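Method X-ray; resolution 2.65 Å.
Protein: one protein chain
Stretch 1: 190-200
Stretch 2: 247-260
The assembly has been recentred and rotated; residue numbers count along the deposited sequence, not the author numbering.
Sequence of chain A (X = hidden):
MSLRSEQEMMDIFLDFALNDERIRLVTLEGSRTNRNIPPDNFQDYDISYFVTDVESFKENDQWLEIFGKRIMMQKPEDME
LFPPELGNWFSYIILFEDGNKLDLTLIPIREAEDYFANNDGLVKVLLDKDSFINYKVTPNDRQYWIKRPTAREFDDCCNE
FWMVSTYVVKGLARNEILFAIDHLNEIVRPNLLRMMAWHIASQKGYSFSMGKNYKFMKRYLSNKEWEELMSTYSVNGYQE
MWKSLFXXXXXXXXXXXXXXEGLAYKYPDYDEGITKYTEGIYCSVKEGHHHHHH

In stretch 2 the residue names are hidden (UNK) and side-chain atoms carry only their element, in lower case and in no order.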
# COMPACT_ATOMS: atom_id res chain seq x y z
N PRO A 190 4.57 8.10 8.85
CA PRO A 190 4.74 7.24 7.68
C PRO A 190 5.52 5.95 7.98
O PRO A 190 5.31 4.93 7.32
CB PRO A 190 5.45 8.15 6.68
CG PRO A 190 4.84 9.49 6.98
CD PRO A 190 4.86 9.51 8.50
N ASN A 191 6.39 5.99 8.98
CA ASN A 191 7.14 4.77 9.31
C ASN A 191 6.26 3.83 10.14
O ASN A 191 6.37 2.62 10.05
CB ASN A 191 8.45 5.08 10.02
CG ASN A 191 9.59 5.36 9.04
OD1 ASN A 191 9.84 6.51 8.67
ND2 ASN A 191 10.25 4.31 8.60
N LEU A 192 5.36 4.39 10.94
CA LEU A 192 4.44 3.59 11.73
C LEU A 192 3.61 2.79 10.71
O LEU A 192 3.37 1.59 10.88
CB LEU A 192 3.53 4.49 12.56
CG LEU A 192 2.23 3.87 13.07
CD1 LEU A 192 2.53 2.65 13.96
CD2 LEU A 192 1.44 4.92 13.86
N LEU A 193 3.22 3.47 9.63
CA LEU A 193 2.44 2.85 8.57
C LEU A 193 3.18 1.71 7.88
O LEU A 193 2.58 0.69 7.55
CB LEU A 193 2.07 3.89 7.53
CG LEU A 193 0.80 4.71 7.69
CD1 LEU A 193 0.64 5.54 6.44
CD2 LEU A 193 -0.40 3.80 7.87
N ARG A 194 4.48 1.90 7.63
CA ARG A 194 5.29 0.87 7.00
C ARG A 194 5.33 -0.31 7.92
O ARG A 194 5.19 -1.45 7.48
CB ARG A 194 6.73 1.36 6.77
CG ARG A 194 7.62 0.35 6.06
CD ARG A 194 9.00 0.92 5.86
NE ARG A 194 8.99 2.18 5.12
CZ ARG A 194 8.93 2.26 3.80
NH1 ARG A 194 8.87 1.15 3.05
NH2 ARG A 194 8.91 3.46 3.24
N MSE A 195 5.53 -0.04 9.20
CA MSE A 195 5.57 -1.10 10.22
C MSE A 195 4.25 -1.87 10.22
O MSE A 195 4.24 -3.10 10.34
CB MSE A 195 5.81 -0.48 11.61
CG MSE A 195 6.15 -1.51 12.68
SE MSE A 195 7.58 -2.75 12.17
CE MSE A 195 9.15 -1.58 12.41
N MSE A 196 3.14 -1.14 10.08
CA MSE A 196 1.84 -1.77 10.07
C MSE A 196 1.67 -2.56 8.77
O MSE A 196 1.08 -3.65 8.77
CB MSE A 196 0.75 -0.72 10.21
CG MSE A 196 0.74 -0.05 11.57
SE MSE A 196 -0.51 1.44 11.80
CE MSE A 196 -2.13 0.52 12.35
N ALA A 197 2.19 -2.02 7.68
CA ALA A 197 2.08 -2.69 6.39
C ALA A 197 2.89 -3.98 6.43
O ALA A 197 2.45 -5.01 5.91
CB ALA A 197 2.58 -1.78 5.28
N TRP A 198 4.07 -3.92 7.06
CA TRP A 198 4.93 -5.10 7.16
C TRP A 198 4.23 -6.18 7.98
O TRP A 198 4.44 -7.39 7.77
CB TRP A 198 6.26 -4.76 7.82
CG TRP A 198 7.30 -4.08 6.92
CD1 TRP A 198 7.28 -4.02 5.55
CD2 TRP A 198 8.53 -3.46 7.33
NE1 TRP A 198 8.42 -3.42 5.08
CE2 TRP A 198 9.21 -3.06 6.14
CE3 TRP A 198 9.14 -3.21 8.58
CZ2 TRP A 198 10.48 -2.42 6.16
CZ3 TRP A 198 10.41 -2.58 8.62
CH2 TRP A 198 11.06 -2.19 7.40
N HIS A 199 3.41 -5.75 8.93
CA HIS A 199 2.66 -6.69 9.74
C HIS A 199 1.60 -7.38 8.86
O HIS A 199 1.45 -8.59 8.91
CB HIS A 199 1.99 -5.95 10.90
CG HIS A 199 1.16 -6.83 11.78
ND1 HIS A 199 1.69 -7.91 12.46
CD2 HIS A 199 -0.16 -6.81 12.06
CE1 HIS A 199 0.72 -8.52 13.12
NE2 HIS A 199 -0.41 -7.87 12.89
N ILE A 200 0.90 -6.59 8.06
CA ILE A 200 -0.16 -7.11 7.18
C ILE A 200 0.51 -8.08 6.20
O ILE A 200 0.02 -9.19 5.92
CB ILE A 200 -0.88 -5.93 6.41
CG1 ILE A 200 -1.63 -4.99 7.37
CG2 ILE A 200 -1.85 -6.50 5.40
CD1 ILE A 200 -2.72 -5.67 8.25
N UNK A 247 0.90 8.59 20.87
CA UNK A 247 -0.00 7.60 20.27
C UNK A 247 0.78 6.80 19.22
O UNK A 247 0.64 5.58 19.16
c UNK A 247 -2.15 7.30 18.89
o UNK A 247 -2.02 8.86 20.75
c UNK A 247 -1.26 8.30 19.67
N UNK A 248 1.60 7.47 18.42
CA UNK A 248 2.44 6.80 17.43
C UNK A 248 3.40 5.86 18.17
O UNK A 248 3.70 4.77 17.70
c UNK A 248 3.22 7.81 16.62
s UNK A 248 2.17 8.85 15.57
N UNK A 249 3.88 6.31 19.32
CA UNK A 249 4.79 5.51 20.15
C UNK A 249 4.14 4.18 20.50
O UNK A 249 4.68 3.11 20.22
c UNK A 249 7.70 8.70 20.01
c UNK A 249 8.06 8.57 22.44
c UNK A 249 8.42 9.10 21.17
o UNK A 249 9.46 9.98 21.03
c UNK A 249 5.13 6.24 21.46
c UNK A 249 6.26 7.23 21.37
c UNK A 249 6.98 7.64 22.53
c UNK A 249 6.65 7.78 20.12
N UNK A 250 2.96 4.30 21.12
CA UNK A 250 2.19 3.14 21.55
C UNK A 250 1.96 2.18 20.40
O UNK A 250 2.15 0.97 20.54
c UNK A 250 0.86 3.62 22.11
N UNK A 251 1.55 2.70 19.25
CA UNK A 251 1.29 1.86 18.10
C UNK A 251 2.54 1.28 17.46
O UNK A 251 2.50 0.18 16.93
c UNK A 251 -1.68 1.43 17.47
c UNK A 251 0.49 2.63 17.06
c UNK A 251 -0.98 2.80 17.46
c UNK A 251 -1.68 3.74 16.51
N UNK A 252 3.65 2.02 17.52
CA UNK A 252 4.87 1.51 16.91
C UNK A 252 5.44 0.36 17.69
O UNK A 252 6.01 -0.56 17.11
c UNK A 252 5.95 2.60 16.79
c UNK A 252 6.97 2.29 15.74
c UNK A 252 8.27 1.87 16.09
c UNK A 252 8.89 1.64 13.71
c UNK A 252 9.24 1.54 15.08
c UNK A 252 6.63 2.38 14.39
c UNK A 252 7.58 2.06 13.36
N UNK A 253 5.30 0.42 19.01
CA UNK A 253 5.81 -0.65 19.86
C UNK A 253 5.03 -1.89 19.48
O UNK A 253 5.60 -2.93 19.16
c UNK A 253 6.14 3.56 24.10
n UNK A 253 6.73 2.43 23.71
n UNK A 253 6.88 4.61 24.43
c UNK A 253 5.57 -0.34 21.35
n UNK A 253 4.82 3.65 24.15
c UNK A 253 6.40 0.81 21.88
c UNK A 253 6.02 1.21 23.31
N UNK A 254 3.71 -1.74 19.51
CA UNK A 254 2.79 -2.81 19.19
C UNK A 254 3.17 -3.55 17.90
O UNK A 254 3.44 -4.75 17.92
n UNK A 254 -3.52 -3.41 18.80
c UNK A 254 -2.11 -3.84 18.67
c UNK A 254 0.31 -3.30 18.86
c UNK A 254 1.37 -2.24 19.08
c UNK A 254 -1.10 -2.76 19.03
N UNK A 255 3.23 -2.83 16.78
CA UNK A 255 3.55 -3.47 15.51
C UNK A 255 4.98 -3.91 15.27
O UNK A 255 5.20 -4.90 14.57
c UNK A 255 3.02 -2.59 14.38
o UNK A 255 -2.69 -2.72 15.20
c UNK A 255 0.75 -3.75 14.20
c UNK A 255 0.82 -1.42 14.93
c UNK A 255 1.51 -2.57 14.45
c UNK A 255 -1.33 -2.65 14.92
c UNK A 255 -0.66 -3.80 14.43
c UNK A 255 -0.60 -1.45 15.17
N UNK A 256 5.94 -3.19 15.84
CA UNK A 256 7.34 -3.57 15.66
C UNK A 256 7.59 -4.81 16.52
O UNK A 256 8.38 -5.67 16.15
o UNK A 256 8.10 -2.07 17.40
c UNK A 256 8.29 -2.44 16.05
N UNK A 257 6.91 -4.88 17.67
CA UNK A 257 7.03 -6.04 18.55
C UNK A 257 6.40 -7.23 17.83
O UNK A 257 6.96 -8.32 17.78
c UNK A 257 7.13 -4.94 20.82
c UNK A 257 6.39 -4.58 22.10
n UNK A 257 6.56 -3.21 24.20
c UNK A 257 6.32 -5.80 19.88
c UNK A 257 7.25 -3.65 22.96
N UNK A 258 5.23 -7.00 17.24
CA UNK A 258 4.52 -8.03 16.50
C UNK A 258 5.33 -8.57 15.33
O UNK A 258 5.41 -9.79 15.11
c UNK A 258 3.23 -7.46 16.00
N UNK A 259 5.94 -7.67 14.57
CA UNK A 259 6.74 -8.04 13.41
C UNK A 259 8.05 -8.70 13.81
O UNK A 259 8.41 -9.75 13.28
c UNK A 259 7.04 -6.79 12.53
c UNK A 259 8.10 -7.10 11.50
c UNK A 259 5.76 -6.32 11.84
N UNK A 260 8.76 -8.08 14.74
CA UNK A 260 10.04 -8.60 15.20
C UNK A 260 9.86 -10.00 15.73
O UNK A 260 10.70 -10.87 15.53
o UNK A 260 9.67 -7.66 17.39
c UNK A 260 10.59 -7.73 16.31
O HOH W 1 3.77 -9.71 12.04

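Position 247 carries three side-chain atoms, a carbon bearing one oxygen and one carbon. This beta-branched alcohol is Thr247; it stays out of contact with stretch 1, and its hydroxyl is hydrogen-bonded elsewhere in the structure. Position 248 has one carbon followed by a sulfur, which lies 4.3 Å from Leu192 CD2. It is Cys248, small and apolar enough to sit buried beside a leucine methyl. At 249 one carbon leads to a six-carbon ring bearing an oxygen, and CA-to-CB points away from stretch 1: Tyr249, whose hydroxyl finds a partner elsewhere. The single carbon at 250 makes Ala250, exposed and out of reach, a small side chain that needs no partner across the contact.

Position 251 shows four carbons, forked at the second, and its CB comes 3.7 Å from Leu192 CD1. The fork after CB identifies Leu251, an aliphatic match for its neighbour. At 252 one carbon leads to a ring of six carbons without an oxygen. Ring carbons lie 3.6 Å from Asn191 O and 3.7 Å from Leu192 CA, both at the ring edge, and another is 3.5 Å from Met195 CE. This is Phe252; an unsubstituted ring suits this buried, largely apolar setting.

At 253 three carbons lead to a nitrogen and a carbon carrying two more nitrogens, a guanidinium on an aliphatic arm: Arg253. Its CA-to-CB bond points away from stretch 1, and NE and NH2 are hydrogen-bonded elsewhere in the structure. At 254, four carbons in a row end in nitrogen: Lys254, extended with every chi angle t, an exposed residue out of contact with stretch 1, whose NZ is hydrogen-bonded elsewhere.

Position 255 again has a six-carbon ring bearing an oxygen, but here CA-to-CB points toward stretch 1. Met196 CG lies over one ring face, 4.1 Å from the centroid, in a CH-pi contact, and His199 CD2 approaches the edge, 3.8 Å from a ring carbon. This is Tyr255. The hydroxyl is satisfied elsewhere, so the ring can serve the apolar contact.

Position 256 has one carbon and one oxygen, its CB 3.8 Å from Met195 CE. It is Ser256, whose OG donates to Phe252 O at 2.6 Å, so the polar group is paid for within its own helix. The unbranched four-carbon chain ending in nitrogen at 257 is Lys257; its CA-to-CB bond points away from stretch 1, and a charged amine suits this exposed position. The lone carbon at 258 lies 3.9 Å from His199 ND1; Ala258 lets the imidazole come close. Water 1 lies 2.8 Å from His199 ND1 and donates a weak hydrogen bond to Ala258 O at 3.5 Å.

At 259 one carbon carries two others, one of them 3.8 Å from His199 CA and 4.0 Å from Met195 SE: Val259, a compact filler between helices. One carbon and one oxygen at 260 give Ser260, out of contact, its small hydroxyl near carbonyls of its own helix.

The two helices run in roughly the same direction, crossing at 34° with axes 8.8 Å apart at closest approach. No direct hydrogen bond joins them. Leu192, the selenomethionines Met195 and Met196, and His199 pack against Phe252, Tyr255 and Val259, so close apolar fit, aided by the aromatic rings, builds the contact, which buries 656 Å² in all.

Stretch 2 247-260: TCYALFRKYSKAVS
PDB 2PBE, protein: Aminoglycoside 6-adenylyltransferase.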